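Local coordinates for protein enterochelin esterase (PDB 3MGA) that probably hydrolyses the ester bonds of the siderophore enterobactin in its iron-loaded form, so that the bacterium can release the iron, at residues I191-D196 / G234-L239. Sequence-based numbering, arbitrary orientation.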
ATOM      1  N   ILE A 191       6.027  19.134  -0.366  1.00 32.73           N
ATOM      2  CA  ILE A 191       6.654  19.362  -1.655  1.00 32.29           C
ATOM      3  C   ILE A 191       8.112  18.961  -1.637  1.00 31.59           C
ATOM      4  O   ILE A 191       8.885  19.473  -0.842  1.00 33.02           O
ATOM      5  CB  ILE A 191       6.590  20.844  -2.066  1.00 33.22           C
ATOM      6  CG1 ILE A 191       5.147  21.331  -2.149  1.00 35.17           C
ATOM      7  CG2 ILE A 191       7.262  21.050  -3.423  1.00 34.70           C
ATOM      8  CD1 ILE A 191       5.035  22.820  -2.521  1.00 36.83           C
ATOM      9  N   LEU A 192       8.485  18.046  -2.517  1.00 31.55           N
ATOM     10  CA  LEU A 192       9.876  17.640  -2.651  1.00 34.14           C
ATOM     11  C   LEU A 192      10.305  17.867  -4.094  1.00 34.88           C
ATOM     12  O   LEU A 192       9.583  17.511  -5.008  1.00 34.50           O
ATOM     13  CB  LEU A 192      10.072  16.158  -2.317  1.00 34.25           C
ATOM     14  CG  LEU A 192      11.507  15.655  -2.526  1.00 34.89           C
ATOM     15  CD1 LEU A 192      12.417  16.268  -1.475  1.00 34.55           C
ATOM     16  CD2 LEU A 192      11.577  14.138  -2.465  1.00 36.74           C
ATOM     17  N   THR A 193      11.472  18.470  -4.286  1.00 36.80           N
ATOM     18  CA  THR A 193      12.022  18.688  -5.615  1.00 38.46           C
ATOM     19  C   THR A 193      13.326  17.897  -5.668  1.00 40.77           C
ATOM     20  O   THR A 193      14.076  17.890  -4.698  1.00 41.70           O
ATOM     21  CB  THR A 193      12.320  20.175  -5.884  1.00 39.62           C
ATOM     22  OG1 THR A 193      13.329  20.630  -4.982  1.00 41.70           O
ATOM     23  CG2 THR A 193      11.072  21.019  -5.716  1.00 38.01           C
ATOM     24  N   THR A 194      13.605  17.242  -6.788  1.00 42.87           N
ATOM     25  CA  THR A 194      14.821  16.440  -6.914  1.00 45.07           C
ATOM     26  C   THR A 194      15.732  16.866  -8.069  1.00 48.71           C
ATOM     27  O   THR A 194      16.575  16.092  -8.524  1.00 51.05           O
ATOM     28  CB  THR A 194      14.471  14.943  -7.061  1.00 44.88           C
ATOM     29  OG1 THR A 194      13.717  14.726  -8.267  1.00 42.62           O
ATOM     30  CG2 THR A 194      13.668  14.481  -5.862  1.00 42.33           C
ATOM     31  N   GLY A 195      15.576  18.099  -8.530  1.00 51.39           N
ATOM     32  CA  GLY A 195      16.406  18.621  -9.614  1.00 54.26           C
ATOM     33  C   GLY A 195      16.139  20.095  -9.854  1.00 56.31           C
ATOM     34  O   GLY A 195      15.013  20.565  -9.662  1.00 55.39           O
ATOM     35  N   ASP A 196      17.174  20.826 -10.264  1.00 58.90           N
ATOM     36  CA  ASP A 196      17.059  22.263 -10.539  1.00 61.60           C
ATOM     37  C   ASP A 196      17.207  22.600 -12.028  1.00 64.13           C
ATOM     38  O   ASP A 196      16.851  23.699 -12.451  1.00 65.44           O
ATOM     39  CB  ASP A 196      18.086  23.044  -9.703  1.00 62.97           C
ATOM     40  CG  ASP A 196      17.795  22.985  -8.199  1.00 62.65           C
ATOM     41  OD1 ASP A 196      16.611  22.861  -7.816  1.00 58.82           O
ATOM     42  OD2 ASP A 196      18.747  23.098  -7.397  1.00 65.82           O
ATOM     43  N   GLY A 234      14.698  14.700 -12.625  1.00 40.91           N
ATOM     44  CA  GLY A 234      14.507  15.680 -11.568  1.00 40.23           C
ATOM     45  C   GLY A 234      13.043  16.066 -11.658  1.00 38.75           C
ATOM     46  O   GLY A 234      12.574  16.456 -12.719  1.00 40.47           O
ATOM     47  N   ALA A 235      12.315  15.949 -10.556  1.00 37.60           N
ATOM     48  CA  ALA A 235      10.883  16.220 -10.562  1.00 36.97           C
ATOM     49  C   ALA A 235      10.427  17.045  -9.385  1.00 35.82           C
ATOM     50  O   ALA A 235      11.228  17.474  -8.571  1.00 35.31           O
ATOM     51  CB  ALA A 235      10.115  14.887 -10.576  1.00 35.68           C
ATOM     52  N   VAL A 236       9.115  17.267  -9.339  1.00 36.13           N
ATOM     53  CA  VAL A 236       8.446  17.993  -8.274  1.00 34.93           C
ATOM     54  C   VAL A 236       7.399  17.048  -7.727  1.00 34.30           C
ATOM     55  O   VAL A 236       6.465  16.692  -8.438  1.00 35.35           O
ATOM     56  CB  VAL A 236       7.739  19.269  -8.810  1.00 36.54           C
ATOM     57  CG1 VAL A 236       6.850  19.911  -7.716  1.00 31.65           C
ATOM     58  CG2 VAL A 236       8.760  20.260  -9.349  1.00 34.31           C
ATOM     59  N   TYR A 237       7.554  16.637  -6.471  1.00 34.24           N
ATOM     60  CA  TYR A 237       6.620  15.709  -5.828  1.00 33.33           C
ATOM     61  C   TYR A 237       5.661  16.403  -4.857  1.00 33.66           C
ATOM     62  O   TYR A 237       6.093  17.117  -3.968  1.00 34.11           O
ATOM     63  CB  TYR A 237       7.397  14.625  -5.088  1.00 33.52           C
ATOM     64  CG  TYR A 237       8.251  13.770  -5.992  1.00 32.96           C
ATOM     65  CD1 TYR A 237       7.735  12.626  -6.591  1.00 33.83           C
ATOM     66  CD2 TYR A 237       9.565  14.105  -6.252  1.00 33.58           C
ATOM     67  CE1 TYR A 237       8.513  11.840  -7.422  1.00 33.04           C
ATOM     68  CE2 TYR A 237      10.351  13.323  -7.077  1.00 34.59           C
ATOM     69  CZ  TYR A 237       9.818  12.196  -7.663  1.00 30.60           C
ATOM     70  OH  TYR A 237      10.599  11.425  -8.488  1.00 28.29           O
ATOM     71  N   LEU A 238       4.358  16.168  -5.036  1.00 33.79           N
ATOM     72  CA  LEU A 238       3.327  16.752  -4.195  1.00 33.33           C
ATOM     73  C   LEU A 238       2.552  15.684  -3.411  1.00 33.27           C
ATOM     74  O   LEU A 238       1.782  14.918  -3.982  1.00 34.04           O
ATOM     75  CB  LEU A 238       2.369  17.537  -5.067  1.00 34.78           C
ATOM     76  CG  LEU A 238       1.242  18.284  -4.379  1.00 36.30           C
ATOM     77  CD1 LEU A 238       1.808  19.280  -3.371  1.00 38.14           C
ATOM     78  CD2 LEU A 238       0.393  18.983  -5.420  1.00 39.65           C
ATOM     79  N   LEU A 239       2.759  15.625  -2.099  1.00 32.45           N
ATOM     80  CA  LEU A 239       2.043  14.656  -1.274  1.00 32.00           C
ATOM     81  C   LEU A 239       0.868  15.342  -0.625  1.00 32.31           C
ATOM     82  O   LEU A 239       1.049  16.341   0.073  1.00 32.47           O
ATOM     83  CB  LEU A 239       2.952  14.031  -0.223  1.00 31.91           C
ATOM     84  CG  LEU A 239       3.937  12.960  -0.701  1.00 31.05           C
ATOM     85  CD1 LEU A 239       4.805  13.427  -1.848  1.00 27.97           C
ATOM     86  CD2 LEU A 239       4.791  12.536   0.490  1.00 33.04           C
TER
HETATM   87  O   HOH W   1      12.929  12.463  -9.068  1.00 27.64           O
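Leu-192 and Tyr-237 face each other as a hydrogen-bonded pair in the mixed sheet of the alpha/beta-hydrolase domain, where strand 185-193 runs antiparallel to strand 236-240, the outermost of the parallel strands, next to 204-207. Two backbone bonds join them: Leu-192 N to Tyr-237 O, 2.9 Å, and Tyr-237 N to Leu-192 O, a short 2.6 Å and almost straight. The CB atoms of this pair lie 4.1 Å apart on the face packed by Leu-223 of helix 220-228. On the other face, Ile-191 and Leu-238 meet obliquely, CG1 against CD1, beneath helix 256-273.

Beyond the end of strand 185-193, and before strand 236-240 begins, Thr-194 carries the pairing on to Ala-235. Its backbone N donates to Ala-235 O, while its hydroxyl, replacing a main-chain carbonyl, accepts a hydrogen bond from Ala-235 N, 2.9 Å from OG1. That bond depends on chi1 (63°), which sets OG1 between the backbone N and the carbonyl carbon and turns CG2 beside the backbone N. CG2 then reaches the edge of the Tyr-237 ring, 3.7 Å from CE2, the two side chains crossing at about a right angle. Farther on, Gly-195 and Gly-234 bring their CA atoms within 4.0 Å, too close for a CB on either. One water, in the plane of the phenol ring, links Thr-194 OG1 to Tyr-237 OH, lying 2.6 Å from that OH.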